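7,8-dihydro-6-hydroxymethylpterin pyrophosphokinase-dihydropteroate synthase (Plasmodium falciparum, PDB 6JWS) probably catalyses two successive steps of folate biosynthesis, pyrophosphorylation of 6-hydroxymethyl-7,8-dihydropterin by ATP and condensation of that product with 4-aminobenzoate to give 7,8-dihydropteroate. Local coordinates at residues Y606-F611 / W647-N652; F419-E424 / H688-T693; E130-E135 / S317-Y322; I337-H342 / N346-C351. The protein carries 1 engineered substitution. One frame throughout, in Å; residues are numbered along the deposited sequence.

How the interactions relate
The four contacts fall into two groups, one in each catalytic half of the chain. Interaction 3 and then interaction 4 come first in sequence, in the pyrophosphokinase half; their centres are about 17 Å apart and they touch where Pro319 packs on His342. Interactions 1 and 2 lie in the C-terminal TIM barrel, with centres about 14 Å apart, and share a magnesium ion and two of its waters. Residues 606-652 of interaction 1 fall between the two segments of interaction 2, which joins an early barrel helix to a late one. Between the groups, centres are about 47 to 61 Å apart, so the ATP-binding and pteroate-binding regions are spatially separate in this bifunctional enzyme.

Interaction 1 (Y606-F611 / W647-N652); sequences YSRKRF and WMFQMN. With MG (magnesium ion), chain O; PT1 (pteroic acid), chain I.
At the pteroate-binding end of the TIM barrel, the loop after strand 603-604 meets residues 647-652 through Arg608 and Phe649. Arg608 reaches out with its chain extended from CG to NE, and the Phe649 ring comes edge-on over one face of its guanidinium, near the rim. Arg608 NH1 is 3.8 Å from Phe649 CD1, and the two planes stand 83° apart. Phe649 holds CG anti to its backbone N (chi1 179°), which brings the ring closer to the arginine than its CB direction alone would; the same ring stacks on Tyr663 of helix 657-680. The polar end of Arg608 is taken by Asp689, in a salt bridge. Asp689 also binds the magnesium ion together with Glu692, two waters and Met648 O, the last at 2.2 Å, so the arginine probably offsets part of the negative charge gathered there.

Arg608 projects from a type II beta turn, Tyr606 to Lys609, closed by Lys609 N donating to Tyr606 O at 3.1 Å. Beyond it the chain turns to the pteroic acid. The extended Lys609 side chain runs along the benzoate ring, CE lying 3.6 Å from C15 of the ligand, and its NZ donates to ligand O1 at 2.6 Å. Arg610 grips the carboxylate: its backbone N donates to ligand O22 at 2.9 Å, while its NE and NH2 both donate to O23, which lies in the guanidinium plane at its edge. NH1 of Arg610, which takes no part in this, forms a salt bridge with Asp539.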
# COMPACT_ATOMS: atom_id res chain seq x y z
N TYR B 606 6.15 13.22 -11.30
CA TYR B 606 6.94 12.11 -11.80
C TYR B 606 6.61 11.83 -13.26
O TYR B 606 7.29 11.05 -13.92
CB TYR B 606 6.60 10.84 -11.01
CG TYR B 606 5.12 10.50 -11.01
CD1 TYR B 606 4.51 9.89 -12.10
CD2 TYR B 606 4.35 10.78 -9.89
CE1 TYR B 606 3.15 9.59 -12.08
CE2 TYR B 606 3.00 10.48 -9.86
CZ TYR B 606 2.40 9.87 -10.95
OH TYR B 606 1.05 9.62 -10.88
N SER B 607 5.53 12.45 -13.75
CA SER B 607 4.88 12.04 -14.98
C SER B 607 5.83 12.06 -16.17
O SER B 607 6.35 13.11 -16.56
CB SER B 607 3.65 12.90 -15.24
OG SER B 607 2.91 12.40 -16.33
N ARG B 608 6.01 10.87 -16.76
CA ARG B 608 6.72 10.65 -18.00
C ARG B 608 8.20 10.99 -17.88
O ARG B 608 8.83 11.24 -18.89
CB ARG B 608 6.05 11.38 -19.17
CG ARG B 608 4.67 10.85 -19.53
CD ARG B 608 4.15 11.59 -20.74
NE ARG B 608 2.79 11.17 -21.07
CZ ARG B 608 2.04 11.68 -22.06
NH1 ARG B 608 2.54 12.63 -22.83
NH2 ARG B 608 0.81 11.25 -22.27
N LYS B 609 8.76 10.95 -16.68
CA LYS B 609 10.16 11.32 -16.49
C LYS B 609 11.04 10.10 -16.72
O LYS B 609 10.61 8.96 -16.56
CB LYS B 609 10.38 11.94 -15.10
CG LYS B 609 9.64 13.25 -14.88
CD LYS B 609 10.02 14.05 -13.66
CE LYS B 609 9.45 15.46 -13.81
NZ LYS B 609 9.53 16.27 -12.57
N ARG B 610 12.32 10.37 -17.02
CA ARG B 610 13.29 9.35 -17.38
C ARG B 610 13.46 8.32 -16.28
O ARG B 610 13.69 7.15 -16.58
CB ARG B 610 14.64 10.01 -17.69
CG ARG B 610 14.72 10.75 -19.02
CD ARG B 610 15.95 11.65 -18.98
NE ARG B 610 15.95 12.67 -17.92
CZ ARG B 610 16.98 13.45 -17.57
NH1 ARG B 610 18.15 13.35 -18.19
NH2 ARG B 610 16.83 14.33 -16.58
N PHE B 611 13.38 8.70 -15.00
CA PHE B 611 13.63 7.74 -13.95
C PHE B 611 12.62 6.59 -13.97
O PHE B 611 12.92 5.51 -13.46
CB PHE B 611 13.72 8.39 -12.57
CG PHE B 611 12.40 8.74 -11.92
CD1 PHE B 611 11.77 9.95 -12.20
CD2 PHE B 611 11.80 7.86 -11.04
CE1 PHE B 611 10.55 10.26 -11.60
CE2 PHE B 611 10.58 8.18 -10.45
CZ PHE B 611 9.97 9.39 -10.71
N TRP B 647 -3.33 2.21 -26.46
CA TRP B 647 -2.23 3.15 -26.28
C TRP B 647 -2.66 4.34 -25.43
O TRP B 647 -3.69 4.97 -25.67
CB TRP B 647 -1.67 3.64 -27.62
CG TRP B 647 -1.17 2.58 -28.55
CD1 TRP B 647 -1.67 2.27 -29.79
CD2 TRP B 647 -0.05 1.70 -28.33
NE1 TRP B 647 -0.95 1.26 -30.35
CE2 TRP B 647 0.05 0.88 -29.48
CE3 TRP B 647 0.85 1.50 -27.28
CZ2 TRP B 647 1.03 -0.11 -29.61
CZ3 TRP B 647 1.82 0.53 -27.41
CH2 TRP B 647 1.91 -0.26 -28.56
N MET B 648 -1.82 4.66 -24.44
CA MET B 648 -2.11 5.75 -23.53
C MET B 648 -1.33 7.01 -23.94
O MET B 648 -1.64 8.10 -23.47
CB MET B 648 -1.80 5.35 -22.09
CG MET B 648 -2.64 4.18 -21.57
SD MET B 648 -1.94 3.42 -20.07
CE MET B 648 -0.27 3.08 -20.61
N PHE B 649 -0.35 6.86 -24.83
CA PHE B 649 0.33 8.00 -25.42
C PHE B 649 -0.33 8.36 -26.76
O PHE B 649 -0.31 7.56 -27.69
CB PHE B 649 1.83 7.72 -25.57
CG PHE B 649 2.65 8.82 -26.19
CD1 PHE B 649 2.71 10.09 -25.62
CD2 PHE B 649 3.40 8.59 -27.35
CE1 PHE B 649 3.48 11.09 -26.19
CE2 PHE B 649 4.17 9.60 -27.91
CZ PHE B 649 4.21 10.85 -27.34
N GLN B 650 -0.93 9.55 -26.82
CA GLN B 650 -1.45 10.11 -28.06
C GLN B 650 -0.29 10.73 -28.85
O GLN B 650 0.19 11.80 -28.48
CB GLN B 650 -2.52 11.18 -27.80
CG GLN B 650 -3.76 10.65 -27.11
CD GLN B 650 -5.03 11.30 -27.61
OE1 GLN B 650 -5.12 12.52 -27.75
NE2 GLN B 650 -6.02 10.47 -27.90
N MET B 651 0.13 10.04 -29.91
CA MET B 651 1.27 10.45 -30.73
C MET B 651 1.03 11.84 -31.34
O MET B 651 -0.07 12.14 -31.81
CB MET B 651 1.54 9.43 -31.84
CG MET B 651 2.13 8.12 -31.33
SD MET B 651 2.42 6.87 -32.61
CE MET B 651 0.75 6.41 -33.04
N ASN B 652 2.07 12.68 -31.28
CA ASN B 652 2.07 13.99 -31.91
C ASN B 652 2.63 13.88 -33.33
O ASN B 652 2.13 14.53 -34.25
CB ASN B 652 2.81 15.02 -31.07
CG ASN B 652 1.98 15.50 -29.89
OD1 ASN B 652 1.99 14.87 -28.83
ND2 ASN B 652 1.27 16.60 -30.08
MG MG O . -2.82 9.41 -22.09
C2 PT1 I . 7.70 19.20 -11.30
C3 PT1 I . 7.75 19.79 -12.64
C5 PT1 I . 7.18 21.13 -12.78
N6 PT1 I . 8.28 19.15 -13.71
C7 PT1 I . 6.67 21.16 -10.44
N9 PT1 I . 6.66 21.75 -11.68
C10 PT1 I . 8.31 19.78 -14.92
N11 PT1 I . 6.15 21.81 -9.34
C12 PT1 I . 7.80 21.07 -15.05
C21 PT1 I . 13.12 14.08 -16.55
O22 PT1 I . 12.72 13.24 -17.40
O1 PT1 I . 8.21 17.98 -11.10
N4 PT1 I . 7.16 19.90 -10.28
N8 PT1 I . 7.24 21.70 -14.00
C13 PT1 I . 8.94 19.08 -16.09
N14 PT1 I . 10.41 19.03 -15.87
C15 PT1 I . 11.08 17.86 -16.02
C16 PT1 I . 12.22 17.58 -15.24
C17 PT1 I . 10.60 16.92 -17.00
C18 PT1 I . 12.89 16.35 -15.42
C19 PT1 I . 11.29 15.70 -17.18
C20 PT1 I . 12.42 15.41 -16.38
O23 PT1 I . 14.11 13.81 -15.84
O HOH W 1 -4.48 8.47 -23.55
O HOH W 2 -4.45 10.46 -21.11

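Interaction 2 (F419-E424 / H688-T693); sequences FEMINE and HDVLET. With MG (magnesium ion), chain O.
Val690 packs between Met421 and Glu424 in the outer helical layer of the TIM barrel, where residues 421-424 of helix 411-424 meet the first turn of helix 690-704 beside the neighbouring strands 390-396 and 684-687. The tight part is apolar. Val690 CG2 meets Met421 CG at 3.7 Å, the side chains crossing at about a right angle, while Val690 CG1 sits 3.6 Å from Met421 O and also touches Glu424 CB. Val690 also touches Ile391 and Ala426. The Glu424 chain, extended beyond CG (chi2 172°), packs closely along Leu691, with CD 3.5 Å from Leu691 CB.

Only the carboxylate end is loose. Leu691 N gives Glu424 OE1 a weak, bent bond (3.3 Å, 127°), and a water fills in, donating to OE1 and accepting from Val690 N at 3.0 Å. The carboxylate thus faces the first turn of helix 690-704, whose dipole would probably favour its negative charge. Past the water, Asp689 OD1 and Glu692 OE2 bind magnesium, and Glu692 OE1 stays 5.0 Å from Glu424 OE1. Asp689 O takes Thr693 OG1 at 2.7 Å and Thr693 N from opposite faces of its carbonyl plane.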
# COMPACT_ATOMS: atom_id res chain seq x y z
N PHE B 419 -10.38 21.73 -20.98
CA PHE B 419 -11.72 21.25 -20.70
C PHE B 419 -11.72 19.73 -20.60
O PHE B 419 -12.38 19.15 -19.75
CB PHE B 419 -12.74 21.85 -21.69
CG PHE B 419 -13.30 23.18 -21.25
CD1 PHE B 419 -14.40 23.26 -20.41
CD2 PHE B 419 -12.74 24.37 -21.69
CE1 PHE B 419 -14.91 24.48 -20.00
CE2 PHE B 419 -13.23 25.60 -21.27
CZ PHE B 419 -14.32 25.65 -20.43
N GLU B 420 -10.98 19.08 -21.48
CA GLU B 420 -10.80 17.64 -21.47
C GLU B 420 -10.26 17.16 -20.11
O GLU B 420 -10.75 16.19 -19.52
CB GLU B 420 -9.83 17.35 -22.61
CG GLU B 420 -10.03 16.02 -23.29
CD GLU B 420 -9.11 15.94 -24.50
OE1 GLU B 420 -9.29 16.77 -25.44
OE2 GLU B 420 -8.19 15.11 -24.48
N MET B 421 -9.26 17.86 -19.57
CA MET B 421 -8.62 17.40 -18.34
C MET B 421 -9.56 17.59 -17.15
O MET B 421 -9.58 16.78 -16.23
CB MET B 421 -7.27 18.09 -18.10
CG MET B 421 -6.18 17.55 -19.01
SD MET B 421 -4.53 18.24 -18.69
CE MET B 421 -4.80 19.99 -18.98
N ILE B 422 -10.37 18.66 -17.19
CA ILE B 422 -11.39 18.87 -16.18
C ILE B 422 -12.38 17.69 -16.20
O ILE B 422 -12.65 17.08 -15.17
CB ILE B 422 -12.10 20.22 -16.39
CG1 ILE B 422 -11.12 21.39 -16.26
CG2 ILE B 422 -13.27 20.38 -15.43
CD1 ILE B 422 -11.68 22.69 -16.83
N ASN B 423 -12.87 17.35 -17.40
CA ASN B 423 -13.81 16.26 -17.58
C ASN B 423 -13.16 14.92 -17.21
O ASN B 423 -13.85 14.00 -16.80
CB ASN B 423 -14.43 16.26 -18.98
CG ASN B 423 -15.33 17.46 -19.22
OD1 ASN B 423 -16.00 17.95 -18.31
ND2 ASN B 423 -15.35 17.94 -20.46
N GLU B 424 -11.83 14.83 -17.32
CA GLU B 424 -11.15 13.58 -17.01
C GLU B 424 -10.92 13.43 -15.50
O GLU B 424 -10.58 12.35 -15.04
CB GLU B 424 -9.89 13.40 -17.85
CG GLU B 424 -10.13 12.85 -19.26
CD GLU B 424 -8.86 12.87 -20.11
OE1 GLU B 424 -7.78 13.17 -19.57
OE2 GLU B 424 -8.94 12.58 -21.33
N HIS B 688 0.44 14.10 -16.91
CA HIS B 688 -0.06 14.30 -18.27
C HIS B 688 -1.32 13.47 -18.53
O HIS B 688 -2.13 13.83 -19.37
CB HIS B 688 0.98 13.88 -19.31
CG HIS B 688 2.26 14.64 -19.24
ND1 HIS B 688 3.31 14.22 -18.44
CD2 HIS B 688 2.67 15.75 -19.89
CE1 HIS B 688 4.33 15.05 -18.60
NE2 HIS B 688 3.96 16.00 -19.47
N ASP B 689 -1.45 12.32 -17.85
CA ASP B 689 -2.43 11.31 -18.21
C ASP B 689 -3.53 11.31 -17.14
O ASP B 689 -3.49 10.53 -16.20
CB ASP B 689 -1.74 9.98 -18.47
CG ASP B 689 -0.67 10.04 -19.56
OD1 ASP B 689 -1.05 10.00 -20.75
OD2 ASP B 689 0.56 10.11 -19.24
N VAL B 690 -4.50 12.22 -17.30
CA VAL B 690 -5.46 12.53 -16.25
C VAL B 690 -6.49 11.40 -16.14
O VAL B 690 -6.78 10.95 -15.02
CB VAL B 690 -6.14 13.90 -16.47
CG1 VAL B 690 -7.23 14.15 -15.45
CG2 VAL B 690 -5.15 15.06 -16.47
N LEU B 691 -7.01 10.92 -17.28
CA LEU B 691 -8.05 9.90 -17.28
C LEU B 691 -7.47 8.63 -16.66
O LEU B 691 -8.14 7.97 -15.87
CB LEU B 691 -8.53 9.63 -18.71
CG LEU B 691 -9.48 8.44 -18.85
CD1 LEU B 691 -10.51 8.67 -19.96
CD2 LEU B 691 -8.70 7.12 -19.07
N GLU B 692 -6.25 8.28 -17.05
CA GLU B 692 -5.61 7.07 -16.56
C GLU B 692 -5.43 7.15 -15.04
O GLU B 692 -5.76 6.22 -14.31
CB GLU B 692 -4.28 6.89 -17.29
CG GLU B 692 -4.41 6.71 -18.79
CD GLU B 692 -4.34 7.97 -19.64
OE1 GLU B 692 -5.01 8.97 -19.31
OE2 GLU B 692 -3.59 7.96 -20.64
N THR B 693 -4.91 8.29 -14.55
CA THR B 693 -4.58 8.48 -13.15
C THR B 693 -5.86 8.45 -12.30
O THR B 693 -5.90 7.82 -11.25
CB THR B 693 -3.77 9.78 -12.97
OG1 THR B 693 -2.62 9.68 -13.81
CG2 THR B 693 -3.34 10.01 -11.53
MG MG O . -2.82 9.41 -22.09
O HOH W 3 -5.33 13.17 -20.04
O HOH W 1 -4.48 8.47 -23.55
O HOH W 2 -4.45 10.46 -21.11

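Interaction 3 (E130-E135 / S317-Y322); sequences ENYLLE and SIPHVY. With ATP (adenosine-5'-triphosphate), chain J.
Tyr132 of helix 129-148 backs on to the ATP-binding end of strand 316-318 in the pyrophosphokinase domain, and it meets this strand and the loop beyond it residue by residue. Ser317 comes first and works on two fronts. Its backbone reads the adenine, Ser317 N donating to ATP N7 at 2.7 Å and Ser317 O accepting from ATP N6, while its OG lies beside Tyr132 CE1 and donates to Pro319 O. CB of Ile318 is directed away from the helix and its CD1 comes near ATP N6; the residue meets Tyr132 through its carbonyl, O lying 3.6 Å from CE1.

A cis peptide leads into Pro319, the main partner. Tyr132 swings its ring across with CG anti to the backbone N (chi1 170°), and its OH donates to Pro319 O at 2.6 Å. The oxygen lies in the plane of the phenol ring, yet the hydroxyl stands well above the carbonyl plane, 53° out of it; Ser317 OG approaches from the opposite face, so two hydroxyls grip one buried oxygen. The proline ring packs on the phenol as well, its CD 3.6 Å from Tyr132 CZ.

CB of His320 is directed away from the helix, and O1G of the nucleotide lies at the imidazole edge, 3.0 Å from His320 NE2. Val321 leans on Cys136, Ile139 and Ile140 further along helix 129-148. The ring's rotation is probably restrained by Tyr322 N, which, although tilted 30° out of the imidazole plane, donates to His320 ND1 at 3.0 Å.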
# COMPACT_ATOMS: atom_id res chain seq x y z
N GLU B 130 3.18 33.41 40.37
CA GLU B 130 2.22 32.70 41.22
C GLU B 130 0.84 33.34 41.16
O GLU B 130 -0.16 32.63 41.02
CB GLU B 130 2.74 32.49 42.65
CG GLU B 130 1.83 31.60 43.50
CD GLU B 130 1.45 30.19 43.04
OE1 GLU B 130 1.39 29.94 41.80
OE2 GLU B 130 1.19 29.33 43.91
N ASN B 131 0.78 34.68 41.23
CA ASN B 131 -0.49 35.39 41.20
C ASN B 131 -1.18 35.17 39.85
O ASN B 131 -2.40 35.00 39.79
CB ASN B 131 -0.35 36.88 41.52
CG ASN B 131 -0.44 37.18 43.01
OD1 ASN B 131 -1.51 37.54 43.50
ND2 ASN B 131 0.66 37.04 43.73
N TYR B 132 -0.37 35.17 38.77
CA TYR B 132 -0.86 34.92 37.43
C TYR B 132 -1.55 33.56 37.36
O TYR B 132 -2.69 33.45 36.91
CB TYR B 132 0.26 35.06 36.40
CG TYR B 132 -0.15 34.58 35.03
CD1 TYR B 132 -0.88 35.39 34.17
CD2 TYR B 132 0.16 33.29 34.60
CE1 TYR B 132 -1.29 34.94 32.93
CE2 TYR B 132 -0.24 32.82 33.36
CZ TYR B 132 -0.96 33.65 32.52
OH TYR B 132 -1.35 33.20 31.30
N LEU B 133 -0.86 32.51 37.84
CA LEU B 133 -1.34 31.14 37.71
C LEU B 133 -2.64 30.94 38.48
O LEU B 133 -3.54 30.25 37.99
CB LEU B 133 -0.26 30.15 38.14
CG LEU B 133 0.99 30.13 37.26
CD1 LEU B 133 2.16 29.47 37.97
CD2 LEU B 133 0.72 29.45 35.92
N LEU B 134 -2.76 31.60 39.65
CA LEU B 134 -3.98 31.52 40.45
C LEU B 134 -5.15 32.21 39.74
O LEU B 134 -6.25 31.65 39.68
CB LEU B 134 -3.73 32.11 41.85
CG LEU B 134 -2.70 31.36 42.71
CD1 LEU B 134 -2.17 32.24 43.83
CD2 LEU B 134 -3.26 30.04 43.25
N GLU B 135 -4.91 33.39 39.16
CA GLU B 135 -5.97 34.11 38.47
C GLU B 135 -6.47 33.31 37.26
O GLU B 135 -7.68 33.17 37.06
CB GLU B 135 -5.55 35.53 38.08
CG GLU B 135 -5.07 36.39 39.24
CD GLU B 135 -6.14 37.02 40.11
OE1 GLU B 135 -7.34 36.80 39.85
OE2 GLU B 135 -5.77 37.76 41.05
N SER B 317 -5.70 39.15 30.25
CA SER B 317 -4.74 38.14 30.70
C SER B 317 -3.66 37.94 29.64
O SER B 317 -3.95 37.51 28.52
CB SER B 317 -5.44 36.84 31.03
OG SER B 317 -4.51 35.92 31.60
N ILE B 318 -2.42 38.26 29.99
CA ILE B 318 -1.28 37.93 29.15
C ILE B 318 -0.29 37.13 29.98
O ILE B 318 0.20 37.64 30.99
CB ILE B 318 -0.61 39.18 28.54
CG1 ILE B 318 -1.60 40.12 27.86
CG2 ILE B 318 0.54 38.77 27.62
CD1 ILE B 318 -2.00 39.73 26.46
N PRO B 319 0.12 35.91 29.57
CA PRO B 319 -0.46 35.23 28.41
C PRO B 319 -1.95 34.93 28.56
O PRO B 319 -2.49 34.94 29.66
CB PRO B 319 0.32 33.91 28.39
CG PRO B 319 1.64 34.26 29.00
CD PRO B 319 1.26 35.18 30.14
N HIS B 320 -2.62 34.68 27.44
CA HIS B 320 -4.01 34.29 27.47
C HIS B 320 -4.19 33.14 28.48
O HIS B 320 -3.29 32.32 28.67
CB HIS B 320 -4.51 33.98 26.06
CG HIS B 320 -5.97 33.72 25.96
ND1 HIS B 320 -6.53 32.48 26.22
CD2 HIS B 320 -7.00 34.52 25.60
CE1 HIS B 320 -7.83 32.53 26.03
NE2 HIS B 320 -8.15 33.77 25.65
N VAL B 321 -5.35 33.13 29.13
CA VAL B 321 -5.69 32.19 30.19
C VAL B 321 -5.53 30.76 29.66
O VAL B 321 -5.12 29.86 30.39
CB VAL B 321 -7.13 32.45 30.71
CG1 VAL B 321 -7.66 31.33 31.59
CG2 VAL B 321 -7.24 33.78 31.44
N TYR B 322 -5.82 30.57 28.37
CA TYR B 322 -6.01 29.22 27.87
C TYR B 322 -4.77 28.66 27.17
O TYR B 322 -4.78 27.52 26.74
CB TYR B 322 -7.33 29.13 27.09
CG TYR B 322 -8.54 28.96 27.98
CD1 TYR B 322 -8.97 27.70 28.36
CD2 TYR B 322 -9.24 30.06 28.46
CE1 TYR B 322 -10.08 27.54 29.18
CE2 TYR B 322 -10.34 29.92 29.30
CZ TYR B 322 -10.76 28.64 29.65
OH TYR B 322 -11.85 28.46 30.45
PG ATP J . -11.22 34.59 26.07
O1G ATP J . -11.13 33.13 25.66
O2G ATP J . -10.64 34.87 27.44
O3G ATP J . -10.65 35.51 25.00
PB ATP J . -14.18 34.24 25.69
O1B ATP J . -15.29 34.71 26.56
O2B ATP J . -14.00 32.77 25.47
O3B ATP J . -12.82 34.91 26.20
PA ATP J . -14.15 36.43 23.75
O1A ATP J . -12.83 36.54 23.06
O2A ATP J . -15.38 36.85 23.00
O3A ATP J . -14.35 34.92 24.26
O5' ATP J . -14.10 37.22 25.15
C5' ATP J . -12.85 37.83 25.54
C4' ATP J . -12.95 38.31 26.97
O4' ATP J . -11.78 37.89 27.72
C3' ATP J . -13.03 39.83 27.14
O3' ATP J . -13.88 40.12 28.24
C2' ATP J . -11.56 40.21 27.33
O2' ATP J . -11.33 41.38 28.09
C1' ATP J . -11.03 39.02 28.12
N9 ATP J . -9.61 38.77 27.89
C8 ATP J . -8.65 38.63 28.86
N7 ATP J . -7.46 38.41 28.37
C5 ATP J . -7.65 38.39 26.99
C6 ATP J . -6.76 38.18 25.92
N6 ATP J . -5.46 37.96 26.08
N1 ATP J . -7.27 38.22 24.66
C2 ATP J . -8.59 38.45 24.51
N3 ATP J . -9.51 38.66 25.45
C4 ATP J . -8.97 38.61 26.68

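Interaction 4 (I337-H342 / N346-C351); sequences IPEYKH and NNTIRC
Arg350 runs alongside Pro338 in the same direction where the loop joining helix 327-336 to helix 349-364 in the pyrophosphokinase half wraps round the start of the second helix. The arginine guanidinium is laid flat on the proline: Pro338 CB sits over the centre of one face, 3.5 Å from Arg350 CZ. Bends at chi2 and chi3 fold the arginine back over the ring, and its NE bonds to Asn334. Ile349 instead faces Ile337 and Tyr340, its CG1 4.1 Å from Tyr340 CB and at the edge of the tyrosine ring. Further along the loop, the Lys341 chain runs past the carbonyls of Asn346 and Asn347, and its NZ bonds to Leu345 O.

Backbone bonds hold the two segments together. Arg350 N donates to Pro338 O at 2.8 Å, on a lone pair in the carbonyl plane, and Ile349 N to Tyr340 O at 3.0 Å. The first carbonyl lies within a type I beta turn, Ile337 to Tyr340. Thr348 is the N-cap, its OG1 (chi1 74°) accepting from Cys351 N at 3.3 Å. First-turn amides, lacking a preceding helical carbonyl, are thus satisfied by this threonine and by loop carbonyls, tying loop to helix start.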
# COMPACT_ATOMS: atom_id res chain seq x y z
N ILE B 337 6.52 28.54 16.94
CA ILE B 337 7.53 28.92 17.93
C ILE B 337 7.76 27.77 18.90
O ILE B 337 7.63 27.94 20.12
CB ILE B 337 7.13 30.23 18.65
CG1 ILE B 337 5.82 30.06 19.44
CG2 ILE B 337 7.08 31.40 17.67
CD1 ILE B 337 5.31 31.35 20.09
N PRO B 338 8.16 26.59 18.40
CA PRO B 338 8.30 25.40 19.24
C PRO B 338 9.30 25.58 20.39
O PRO B 338 9.13 24.98 21.46
CB PRO B 338 8.81 24.32 18.27
CG PRO B 338 9.38 25.09 17.08
CD PRO B 338 8.55 26.35 17.00
N GLU B 339 10.30 26.44 20.19
CA GLU B 339 11.37 26.55 21.17
C GLU B 339 11.10 27.67 22.18
O GLU B 339 11.88 27.84 23.11
CB GLU B 339 12.74 26.68 20.50
CG GLU B 339 13.15 25.42 19.75
CD GLU B 339 13.05 24.12 20.55
OE1 GLU B 339 13.50 24.09 21.73
OE2 GLU B 339 12.51 23.12 19.99
N TYR B 340 10.00 28.41 22.01
CA TYR B 340 9.68 29.53 22.89
C TYR B 340 9.39 29.02 24.31
O TYR B 340 8.67 28.04 24.50
CB TYR B 340 8.47 30.30 22.38
CG TYR B 340 8.14 31.55 23.16
CD1 TYR B 340 9.05 32.60 23.24
CD2 TYR B 340 6.92 31.70 23.81
CE1 TYR B 340 8.75 33.76 23.94
CE2 TYR B 340 6.61 32.86 24.52
CZ TYR B 340 7.54 33.88 24.59
OH TYR B 340 7.27 35.04 25.27
N LYS B 341 9.97 29.72 25.30
CA LYS B 341 9.60 29.55 26.70
C LYS B 341 9.35 30.91 27.35
O LYS B 341 10.24 31.75 27.43
CB LYS B 341 10.64 28.76 27.50
CG LYS B 341 10.16 28.36 28.89
CD LYS B 341 11.18 27.67 29.77
CE LYS B 341 10.65 27.36 31.15
NZ LYS B 341 10.13 28.58 31.83
N HIS B 342 8.12 31.09 27.83
CA HIS B 342 7.70 32.22 28.64
C HIS B 342 7.95 31.90 30.12
O HIS B 342 8.08 30.72 30.47
CB HIS B 342 6.22 32.48 28.33
CG HIS B 342 5.68 33.79 28.79
ND1 HIS B 342 5.39 34.05 30.12
CD2 HIS B 342 5.31 34.90 28.11
CE1 HIS B 342 4.90 35.27 30.23
NE2 HIS B 342 4.83 35.81 29.01
N ASN B 346 6.04 26.11 32.14
CA ASN B 346 6.92 25.13 32.76
C ASN B 346 8.02 24.69 31.79
O ASN B 346 9.08 24.25 32.21
CB ASN B 346 6.15 23.90 33.24
CG ASN B 346 5.43 24.11 34.56
OD1 ASN B 346 5.82 24.97 35.35
ND2 ASN B 346 4.40 23.31 34.80
N ASN B 347 7.73 24.79 30.49
CA ASN B 347 8.63 24.30 29.47
C ASN B 347 8.36 25.01 28.15
O ASN B 347 7.42 25.80 28.03
CB ASN B 347 8.47 22.79 29.29
CG ASN B 347 9.80 22.06 29.11
OD1 ASN B 347 10.73 22.56 28.46
ND2 ASN B 347 9.87 20.87 29.69
N THR B 348 9.17 24.67 27.15
CA THR B 348 8.98 25.16 25.79
C THR B 348 7.63 24.69 25.25
O THR B 348 7.07 23.68 25.69
CB THR B 348 10.15 24.77 24.88
OG1 THR B 348 10.01 23.38 24.63
CG2 THR B 348 11.51 25.07 25.49
N ILE B 349 7.12 25.47 24.30
CA ILE B 349 5.92 25.15 23.54
C ILE B 349 5.97 23.70 23.06
O ILE B 349 5.02 22.96 23.26
CB ILE B 349 5.73 26.15 22.38
CG1 ILE B 349 5.49 27.58 22.86
CG2 ILE B 349 4.60 25.66 21.48
CD1 ILE B 349 4.31 27.72 23.82
N ARG B 350 7.08 23.30 22.42
CA ARG B 350 7.18 21.96 21.87
C ARG B 350 7.01 20.91 22.98
O ARG B 350 6.27 19.95 22.81
CB ARG B 350 8.46 21.75 21.04
CG ARG B 350 8.59 20.35 20.46
CD ARG B 350 9.08 20.21 19.02
NE ARG B 350 8.19 20.76 17.99
CZ ARG B 350 8.60 21.20 16.80
NH1 ARG B 350 9.88 21.15 16.48
NH2 ARG B 350 7.72 21.71 15.93
N CYS B 351 7.69 21.11 24.13
CA CYS B 351 7.63 20.12 25.20
C CYS B 351 6.23 20.02 25.78
O CYS B 351 5.76 18.91 26.02
CB CYS B 351 8.68 20.37 26.28
SG CYS B 351 10.36 19.93 25.76
O HOH W 4 11.83 22.02 23.37